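PDB 1J5X: glucosamine-6-phosphate deaminase from Thermotoga maritima, which is a SIS-domain protein whose chain builds two parallel alpha/beta sheets flanked by helices. Local coordinates for residues L17-I20 with T21-K24; N112-E115 with V116-N120; K206-L209 with K210-D213. All coordinates share one frame; numbering follows the deposited sequence.

Contact 1: residues L17-I20 with T21-K24; sequences LKEI and TDQK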
ATOM      1  N   LEU A  17     -11.852  11.943  -2.500  1.00 24.91           N
ATOM      2  CA  LEU A  17     -12.618  11.568  -1.310  1.00 23.81           C
ATOM      3  C   LEU A  17     -13.606  10.442  -1.655  1.00 23.24           C
ATOM      4  O   LEU A  17     -13.796   9.479  -0.871  1.00 25.47           O
ATOM      5  CB  LEU A  17     -13.384  12.785  -0.767  1.00 26.50           C
ATOM      6  CG  LEU A  17     -14.192  12.416   0.503  1.00 29.59           C
ATOM      7  CD1 LEU A  17     -13.248  11.877   1.565  1.00 26.05           C
ATOM      8  CD2 LEU A  17     -14.899  13.663   1.067  1.00 28.75           C
ATOM      9  N   LYS A  18     -14.256  10.518  -2.827  1.00 23.52           N
ATOM     10  CA  LYS A  18     -15.195   9.461  -3.206  1.00 24.39           C
ATOM     11  C   LYS A  18     -14.517   8.085  -3.292  1.00 24.51           C
ATOM     12  O   LYS A  18     -15.027   7.066  -2.793  1.00 21.88           O
ATOM     13  CB  LYS A  18     -15.857   9.757  -4.550  1.00 29.30           C
ATOM     14  CG  LYS A  18     -16.817   8.659  -5.047  1.00 28.41           C
ATOM     15  CD  LYS A  18     -16.196   7.665  -5.995  1.00 35.54           C
ATOM     16  CE  LYS A  18     -17.242   6.672  -6.517  1.00 35.32           C
ATOM     17  NZ  LYS A  18     -16.663   5.559  -7.300  1.00 30.36           N
ATOM     18  N   GLU A  19     -13.376   8.059  -3.962  1.00 21.42           N
ATOM     19  CA  GLU A  19     -12.662   6.807  -4.099  1.00 22.12           C
ATOM     20  C   GLU A  19     -12.071   6.339  -2.733  1.00 21.86           C
ATOM     21  O   GLU A  19     -12.004   5.165  -2.475  1.00 26.03           O
ATOM     22  CB  GLU A  19     -11.614   7.005  -5.199  1.00 23.06           C
ATOM     23  CG  GLU A  19     -12.408   7.207  -6.532  1.00 24.52           C
ATOM     24  CD  GLU A  19     -11.583   7.489  -7.791  1.00 21.79           C
ATOM     25  OE1 GLU A  19     -10.421   7.870  -7.676  1.00 22.01           O
ATOM     26  OE2 GLU A  19     -12.139   7.335  -8.878  1.00 25.12           O
ATOM     27  N   ILE A  20     -11.656   7.222  -1.861  1.00 23.32           N
ATOM     28  CA  ILE A  20     -11.198   6.753  -0.518  1.00 24.36           C
ATOM     29  C   ILE A  20     -12.428   6.091   0.168  1.00 27.36           C
ATOM     30  O   ILE A  20     -12.384   4.956   0.713  1.00 24.38           O
ATOM     31  CB  ILE A  20     -10.722   7.938   0.340  1.00 23.66           C
ATOM     32  CG1 ILE A  20      -9.494   8.564  -0.316  1.00 22.42           C
ATOM     33  CG2 ILE A  20     -10.428   7.492   1.777  1.00 25.46           C
ATOM     34  CD1 ILE A  20      -8.940   9.723   0.521  1.00 21.83           C
ATOM     35  N   THR A  21     -13.544   6.812   0.121  1.00 24.25           N
ATOM     36  CA  THR A  21     -14.785   6.339   0.743  1.00 25.98           C
ATOM     37  C   THR A  21     -15.296   5.029   0.164  1.00 23.82           C
ATOM     38  O   THR A  21     -15.986   4.270   0.849  1.00 24.31           O
ATOM     39  CB  THR A  21     -15.880   7.446   0.656  1.00 25.60           C
ATOM     40  OG1 THR A  21     -15.353   8.598   1.290  1.00 25.99           O
ATOM     41  CG2 THR A  21     -17.152   7.020   1.441  1.00 29.08           C
ATOM     42  N   ASP A  22     -14.904   4.728  -1.071  1.00 23.04           N
ATOM     43  CA  ASP A  22     -15.325   3.493  -1.689  1.00 22.18           C
ATOM     44  C   ASP A  22     -14.747   2.262  -0.929  1.00 22.82           C
ATOM     45  O   ASP A  22     -15.221   1.160  -1.137  1.00 23.50           O
ATOM     46  CB  ASP A  22     -14.870   3.387  -3.138  1.00 24.71           C
ATOM     47  CG  ASP A  22     -15.745   4.213  -4.109  1.00 32.17           C
ATOM     48  OD1 ASP A  22     -16.883   4.578  -3.694  1.00 28.56           O
ATOM     49  OD2 ASP A  22     -15.287   4.443  -5.273  1.00 31.18           O
ATOM     50  N   GLN A  23     -13.728   2.474  -0.110  1.00 21.66           N
ATOM     51  CA  GLN A  23     -13.160   1.349   0.630  1.00 24.13           C
ATOM     52  C   GLN A  23     -14.174   0.973   1.711  1.00 25.36           C
ATOM     53  O   GLN A  23     -14.108  -0.097   2.315  1.00 25.47           O
ATOM     54  CB  GLN A  23     -11.803   1.737   1.215  1.00 22.50           C
ATOM     55  CG  GLN A  23     -10.735   1.670   0.118  1.00 21.12           C
ATOM     56  CD  GLN A  23      -9.589   2.623   0.353  1.00 24.32           C
ATOM     57  OE1 GLN A  23      -8.395   2.089   0.286  1.00 20.66           O
ATOM     58  NE2 GLN A  23      -9.779   3.847   0.577  1.00 27.67           N
ATOM     59  N   LYS A  24     -15.090   1.892   1.980  1.00 24.69           N
ATOM     60  CA  LYS A  24     -16.148   1.601   2.931  1.00 27.32           C
ATOM     61  C   LYS A  24     -17.377   1.157   2.179  1.00 29.17           C
ATOM     62  O   LYS A  24     -18.023   0.179   2.546  1.00 27.05           O
ATOM     63  CB  LYS A  24     -16.503   2.829   3.750  1.00 27.36           C
ATOM     64  CG  LYS A  24     -17.954   2.765   4.282  1.00 30.35           C
ATOM     65  CD  LYS A  24     -18.134   3.735   5.416  1.00 30.11           C
ATOM     66  CE  LYS A  24     -18.654   5.055   4.948  1.00 35.09           C
ATOM     67  NZ  LYS A  24     -19.162   5.865   6.125  1.00 35.71           N
TER
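From Leu17 to Lys24 the chain is one continuous helix, held by Thr21 N to Leu17 O in an i to i+4 bond (166° at the hydrogen), but Gln23 N turns instead to Ile20 O, three residues back, and the helix kinks there. This is the first helix of the model, 15-25, and two of its side chains fold back onto carbonyls of the preceding turn. Leu17 O is gripped twice by Thr21, whose backbone N and hydroxyl approach from opposite faces of the carbonyl plane; OG1 sits beside its own backbone N (chi1 -57°), which lets it reach back to Leu17 O at 2.8 Å. The next residue, Lys18, bends at chi2 and lays CD and CE across the carboxylate of Asp22. Its NZ ends on the syn lone pair of Asp22 OD2, a salt bridge of 2.7 Å that OD2 shares with Lys162; the two lysines would be expected to offset the nearby acid Glu26. Glu19 runs alongside Asp22 but turns its own carboxylate to the backbone N of Glu156 and Ala157. On the buried side Ile20 meets Phe197 of helix 184-205, while the amide of Gln23 is fixed at both ends, OE1 by the hydroxyl of Ser165 and NE2 by Gln316 OE1 of helix 313-326. That same NE2 also returns to Ile20 O at 2.8 Å, nearly straight at 177°, lying in the carbonyl plane on a lone pair.

Contact 2: residues N112-E115 with V116-N120; sequences NTTE and VLLAN
Val116 CG2 lies against Thr113, 3.8 Å from CB, and both are buried. Thr114 and Leu118 run side by side in the same direction one turn apart, the methyl CG2 of Thr114 3.9 Å from Leu118 CD1. Thr114 CG2 is anti to the backbone N (chi1 -50° for OG1), which puts the methyl on the leucine and leaves the hydroxyl to Leu342 N at the chain's end. Leu117 reaches back with CD1 to Asn112 O, at 3.8 Å, and its CG comes close to Thr113 O.

Beneath these side chains the first helical turn closes through Leu117 N to Thr113 O (3.0 Å) and Leu118 N to Thr114 O (2.9 Å); Val116 N adds only a weak bond to Thr113 O. Thr113 holds the N-cap position, yet its hydroxyl does no capping and bonds to Ser108 OG instead. Further out, Asn112 OD1 takes the backbone N of Arg140, while Val116 packs on Leu106 of strand 102-107 and on Leu141.

What results is the start of the helix in a beta-alpha-beta unit, strand 102-107, helix 114-125 and strand 128-134, within the parallel alpha/beta fold of a SIS domain.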
ATOM      1  N   ASN A 112      -0.033   1.804 -18.812  1.00 17.68           N
ATOM      2  CA  ASN A 112       0.779   2.387 -19.873  1.00 21.25           C
ATOM      3  C   ASN A 112       2.089   3.027 -19.361  1.00 21.61           C
ATOM      4  O   ASN A 112       2.821   3.680 -20.123  1.00 21.31           O
ATOM      5  CB  ASN A 112      -0.085   3.405 -20.666  1.00 20.55           C
ATOM      6  CG  ASN A 112      -1.131   2.712 -21.543  1.00 19.61           C
ATOM      7  OD1 ASN A 112      -0.770   1.596 -22.150  1.00 19.42           O
ATOM      8  ND2 ASN A 112      -2.267   3.232 -21.703  1.00 27.31           N
ATOM      9  N   THR A 113       2.402   2.779 -18.087  1.00 20.30           N
ATOM     10  CA  THR A 113       3.630   3.309 -17.454  1.00 21.82           C
ATOM     11  C   THR A 113       4.848   2.806 -18.229  1.00 19.42           C
ATOM     12  O   THR A 113       5.106   1.605 -18.306  1.00 19.53           O
ATOM     13  CB  THR A 113       3.690   2.863 -15.970  1.00 20.71           C
ATOM     14  OG1 THR A 113       2.453   3.231 -15.352  1.00 24.21           O
ATOM     15  CG2 THR A 113       4.830   3.552 -15.238  1.00 22.19           C
ATOM     16  N   THR A 114       5.575   3.746 -18.834  1.00 21.02           N
ATOM     17  CA  THR A 114       6.701   3.368 -19.683  1.00 20.78           C
ATOM     18  C   THR A 114       7.709   2.415 -19.048  1.00 17.02           C
ATOM     19  O   THR A 114       8.089   1.423 -19.661  1.00 17.62           O
ATOM     20  CB  THR A 114       7.458   4.583 -20.178  1.00 24.66           C
ATOM     21  OG1 THR A 114       6.542   5.552 -20.756  1.00 25.71           O
ATOM     22  CG2 THR A 114       8.423   4.130 -21.248  1.00 25.13           C
ATOM     23  N   GLU A 115       8.109   2.731 -17.824  1.00 18.19           N
ATOM     24  CA  GLU A 115       9.085   1.889 -17.125  1.00 18.58           C
ATOM     25  C   GLU A 115       8.581   0.455 -16.924  1.00 17.99           C
ATOM     26  O   GLU A 115       9.353  -0.486 -16.987  1.00 18.01           O
ATOM     27  CB  GLU A 115       9.403   2.555 -15.793  1.00 17.00           C
ATOM     28  CG  GLU A 115      10.251   3.791 -15.961  1.00 18.18           C
ATOM     29  CD  GLU A 115      10.174   4.649 -14.722  1.00 23.23           C
ATOM     30  OE1 GLU A 115      10.742   4.196 -13.686  1.00 22.45           O
ATOM     31  OE2 GLU A 115       9.528   5.727 -14.730  1.00 24.83           O
ATOM     32  N   VAL A 116       7.268   0.291 -16.718  1.00 19.12           N
ATOM     33  CA  VAL A 116       6.710  -1.043 -16.460  1.00 17.66           C
ATOM     34  C   VAL A 116       6.676  -1.813 -17.751  1.00 18.25           C
ATOM     35  O   VAL A 116       6.902  -3.017 -17.764  1.00 15.33           O
ATOM     36  CB  VAL A 116       5.287  -0.922 -15.812  1.00 17.75           C
ATOM     37  CG1 VAL A 116       4.657  -2.333 -15.576  1.00 17.65           C
ATOM     38  CG2 VAL A 116       5.424  -0.212 -14.501  1.00 16.42           C
ATOM     39  N   LEU A 117       6.364  -1.111 -18.871  1.00 17.92           N
ATOM     40  CA  LEU A 117       6.357  -1.778 -20.156  1.00 18.65           C
ATOM     41  C   LEU A 117       7.793  -2.151 -20.577  1.00 16.88           C
ATOM     42  O   LEU A 117       8.052  -3.210 -21.186  1.00 18.07           O
ATOM     43  CB  LEU A 117       5.692  -0.858 -21.220  1.00 22.29           C
ATOM     44  CG  LEU A 117       4.182  -0.802 -20.923  1.00 24.68           C
ATOM     45  CD1 LEU A 117       3.581   0.328 -21.857  1.00 30.41           C
ATOM     46  CD2 LEU A 117       3.557  -2.166 -21.202  1.00 27.56           C
ATOM     47  N   LEU A 118       8.744  -1.286 -20.257  1.00 18.17           N
ATOM     48  CA  LEU A 118      10.123  -1.641 -20.606  1.00 18.24           C
ATOM     49  C   LEU A 118      10.541  -2.841 -19.770  1.00 19.30           C
ATOM     50  O   LEU A 118      11.206  -3.762 -20.272  1.00 17.21           O
ATOM     51  CB  LEU A 118      11.078  -0.497 -20.317  1.00 20.26           C
ATOM     52  CG  LEU A 118      10.886   0.692 -21.289  1.00 20.43           C
ATOM     53  CD1 LEU A 118      11.636   1.922 -20.780  1.00 23.95           C
ATOM     54  CD2 LEU A 118      11.391   0.280 -22.667  1.00 25.75           C
ATOM     55  N   ALA A 119      10.175  -2.807 -18.491  1.00 17.70           N
ATOM     56  CA  ALA A 119      10.513  -3.940 -17.606  1.00 18.74           C
ATOM     57  C   ALA A 119       9.900  -5.238 -18.117  1.00 18.56           C
ATOM     58  O   ALA A 119      10.522  -6.295 -18.102  1.00 19.09           O
ATOM     59  CB  ALA A 119      10.029  -3.617 -16.126  1.00 17.00           C
ATOM     60  N   ASN A 120       8.632  -5.176 -18.552  1.00 18.15           N
ATOM     61  CA  ASN A 120       7.948  -6.334 -19.066  1.00 20.55           C
ATOM     62  C   ASN A 120       8.732  -6.914 -20.241  1.00 22.47           C
ATOM     63  O   ASN A 120       8.932  -8.122 -20.356  1.00 20.99           O
ATOM     64  CB  ASN A 120       6.515  -5.898 -19.519  1.00 20.70           C
ATOM     65  CG  ASN A 120       5.713  -7.053 -20.075  1.00 23.38           C
ATOM     66  OD1 ASN A 120       5.509  -8.076 -19.386  1.00 23.03           O
ATOM     67  ND2 ASN A 120       5.206  -6.884 -21.337  1.00 23.13           N
TER

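Contact 3: residues K206-L209 with K210-D213; sequences KIDL and KEHD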
ATOM      1  N   LYS A 206      -9.937  14.681  15.208  1.00 28.17           N
ATOM      2  CA  LYS A 206      -9.564  15.257  16.505  1.00 30.90           C
ATOM      3  C   LYS A 206      -8.137  15.742  16.587  1.00 31.62           C
ATOM      4  O   LYS A 206      -7.749  16.380  17.548  1.00 31.72           O
ATOM      5  CB  LYS A 206      -9.793  14.243  17.628  1.00 31.68           C
ATOM      6  CG  LYS A 206     -11.266  13.865  17.884  1.00 35.45           C
ATOM      7  CD  LYS A 206     -11.378  12.853  19.013  1.00 40.62           C
ATOM      8  CE  LYS A 206     -12.854  12.494  19.341  1.00 44.43           C
ATOM      9  NZ  LYS A 206     -13.835  13.646  19.183  1.00 49.28           N
ATOM     10  N   ILE A 207      -7.328  15.403  15.581  1.00 32.11           N
ATOM     11  CA  ILE A 207      -5.943  15.849  15.577  1.00 30.38           C
ATOM     12  C   ILE A 207      -5.905  17.306  15.124  1.00 28.85           C
ATOM     13  O   ILE A 207      -6.601  17.694  14.193  1.00 30.00           O
ATOM     14  CB  ILE A 207      -5.030  15.012  14.583  1.00 28.44           C
ATOM     15  CG1 ILE A 207      -5.120  13.523  14.934  1.00 30.00           C
ATOM     16  CG2 ILE A 207      -3.558  15.517  14.681  1.00 28.26           C
ATOM     17  CD1 ILE A 207      -4.515  12.563  13.891  1.00 28.36           C
ATOM     18  N   ASP A 208      -5.097  18.102  15.817  1.00 33.54           N
ATOM     19  CA  ASP A 208      -4.929  19.511  15.476  1.00 34.37           C
ATOM     20  C   ASP A 208      -3.955  19.542  14.289  1.00 34.08           C
ATOM     21  O   ASP A 208      -2.759  19.778  14.476  1.00 32.28           O
ATOM     22  CB  ASP A 208      -4.312  20.265  16.652  1.00 35.58           C
ATOM     23  CG  ASP A 208      -4.283  21.762  16.417  1.00 40.37           C
ATOM     24  OD1 ASP A 208      -4.721  22.187  15.313  1.00 40.03           O
ATOM     25  OD2 ASP A 208      -3.833  22.500  17.326  1.00 39.99           O
ATOM     26  N   LEU A 209      -4.486  19.297  13.099  1.00 33.42           N
ATOM     27  CA  LEU A 209      -3.695  19.216  11.883  1.00 35.88           C
ATOM     28  C   LEU A 209      -2.822  20.403  11.530  1.00 36.80           C
ATOM     29  O   LEU A 209      -1.665  20.226  11.136  1.00 36.12           O
ATOM     30  CB  LEU A 209      -4.616  18.882  10.703  1.00 32.95           C
ATOM     31  CG  LEU A 209      -5.195  17.451  10.833  1.00 36.31           C
ATOM     32  CD1 LEU A 209      -6.017  17.118   9.612  1.00 32.37           C
ATOM     33  CD2 LEU A 209      -4.049  16.414  10.959  1.00 33.24           C
ATOM     34  N   LYS A 210      -3.378  21.610  11.658  1.00 39.04           N
ATOM     35  CA  LYS A 210      -2.631  22.819  11.329  1.00 38.53           C
ATOM     36  C   LYS A 210      -1.358  22.895  12.150  1.00 36.39           C
ATOM     37  O   LYS A 210      -0.433  23.595  11.774  1.00 38.60           O
ATOM     38  CB  LYS A 210      -3.502  24.070  11.581  1.00 41.05           C
ATOM     39  CG  LYS A 210      -4.574  24.305  10.523  1.00 46.06           C
ATOM     40  CD  LYS A 210      -5.800  23.408  10.776  1.00 49.91           C
ATOM     41  CE  LYS A 210      -6.982  23.664   9.802  1.00 51.20           C
ATOM     42  NZ  LYS A 210      -8.091  22.642   9.973  1.00 50.06           N
ATOM     43  N   GLU A 211      -1.300  22.190  13.276  1.00 33.84           N
ATOM     44  CA  GLU A 211      -0.111  22.204  14.102  1.00 33.33           C
ATOM     45  C   GLU A 211       0.866  21.039  13.846  1.00 31.06           C
ATOM     46  O   GLU A 211       1.841  20.861  14.591  1.00 32.48           O
ATOM     47  CB  GLU A 211      -0.495  22.200  15.572  1.00 39.19           C
ATOM     48  CG  GLU A 211      -1.266  23.434  15.987  1.00 44.73           C
ATOM     49  CD  GLU A 211      -0.355  24.497  16.507  1.00 50.02           C
ATOM     50  OE1 GLU A 211       0.542  24.953  15.758  1.00 51.24           O
ATOM     51  OE2 GLU A 211      -0.535  24.870  17.687  1.00 54.71           O
ATOM     52  N   HIS A 212       0.619  20.247  12.814  1.00 29.53           N
ATOM     53  CA  HIS A 212       1.550  19.117  12.534  1.00 27.02           C
ATOM     54  C   HIS A 212       1.960  19.183  11.080  1.00 25.41           C
ATOM     55  O   HIS A 212       1.107  19.150  10.205  1.00 27.59           O
ATOM     56  CB  HIS A 212       0.844  17.778  12.789  1.00 27.77           C
ATOM     57  CG  HIS A 212       0.597  17.502  14.238  1.00 27.33           C
ATOM     58  ND1 HIS A 212      -0.534  17.934  14.899  1.00 30.03           N
ATOM     59  CD2 HIS A 212       1.342  16.849  15.156  1.00 29.60           C
ATOM     60  CE1 HIS A 212      -0.475  17.547  16.160  1.00 29.65           C
ATOM     61  NE2 HIS A 212       0.648  16.884  16.344  1.00 31.21           N
ATOM     62  N   ASP A 213       3.260  19.286  10.836  1.00 26.49           N
ATOM     63  CA  ASP A 213       3.740  19.362   9.470  1.00 27.85           C
ATOM     64  C   ASP A 213       4.850  18.359   9.157  1.00 27.07           C
ATOM     65  O   ASP A 213       5.584  18.541   8.190  1.00 28.83           O
ATOM     66  CB  ASP A 213       4.259  20.762   9.152  1.00 35.03           C
ATOM     67  CG  ASP A 213       3.154  21.740   8.944  1.00 40.95           C
ATOM     68  OD1 ASP A 213       2.396  21.631   7.953  1.00 41.76           O
ATOM     69  OD2 ASP A 213       3.028  22.636   9.804  1.00 50.88           O
TER
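Ile207 opens the contact by setting its CG2 methyl 3.9 Å from His212 ND1, the two side chains crossing at about a right angle. Next comes Asp208, the centre of an inverse gamma turn closed by a weak bond from Leu209 N to Ile207 O. Its carbonyl oxygen does most of the holding. Glu211 N reaches Asp208 O at 3.1 Å, and His212 ND1 reaches it at 2.9 Å, from opposite faces of the carbonyl plane, each well out of it. The acceptor itself lies close to the plane of the imidazole, at its edge, so this bond identifies ND1 as a donor and fixes how the ring is turned. The ring's other nitrogen, NE2, is bonded to Thr289 OG1, and the histidine is thereby pinned at both nitrogens between the turn and strand 289-293. The Asp208 carboxylate, with CG anti to the backbone N (chi1 -173°), swings over Glu211, and Asp208 OD2 comes 3.0 Å from Glu211 CG. Glu211 bends at chi2 and brings OE2 within 4.1 Å of Asp208 OD2, an unfavourable pairing of like charges that the exposed setting probably softens. Leu209 then closes a short 3-10 turn, its carbonyl accepting His212 N at 2.8 Å. The turn thus links the end of helix 184-205 to strand 214-218 and packs on helix 313-326, where the Leu209 side chain is buried against Leu318, Gln321 and Ser325, Lys322 NZ bonds to Leu209 O, and Asp213 forms salt bridges with Arg326 and Lys322.

How the contacts relate
Along the chain the three contacts come in series: 17-24 in the first helix of the model, 112-120 at the start of helix 114-125, and then the turn 206-213 before strand 214-218. Contact 2 lies on a helix connecting two neighbouring strands of the five-stranded parallel sheet of the SIS domain, while contact 3 leads into the four-stranded parallel sheet; their centres stand about 39 Å apart on opposite sides of the chain's centre. Contact 1 lies closer to each than they do to one another, about 28 Å from contact 2 and about 22 Å from contact 3, centre to centre, and none touch. Contacts 1 and 3 share helix 313-326 as a neighbour, so that one helix packs against both helix 15-25 and the 206-213 turn.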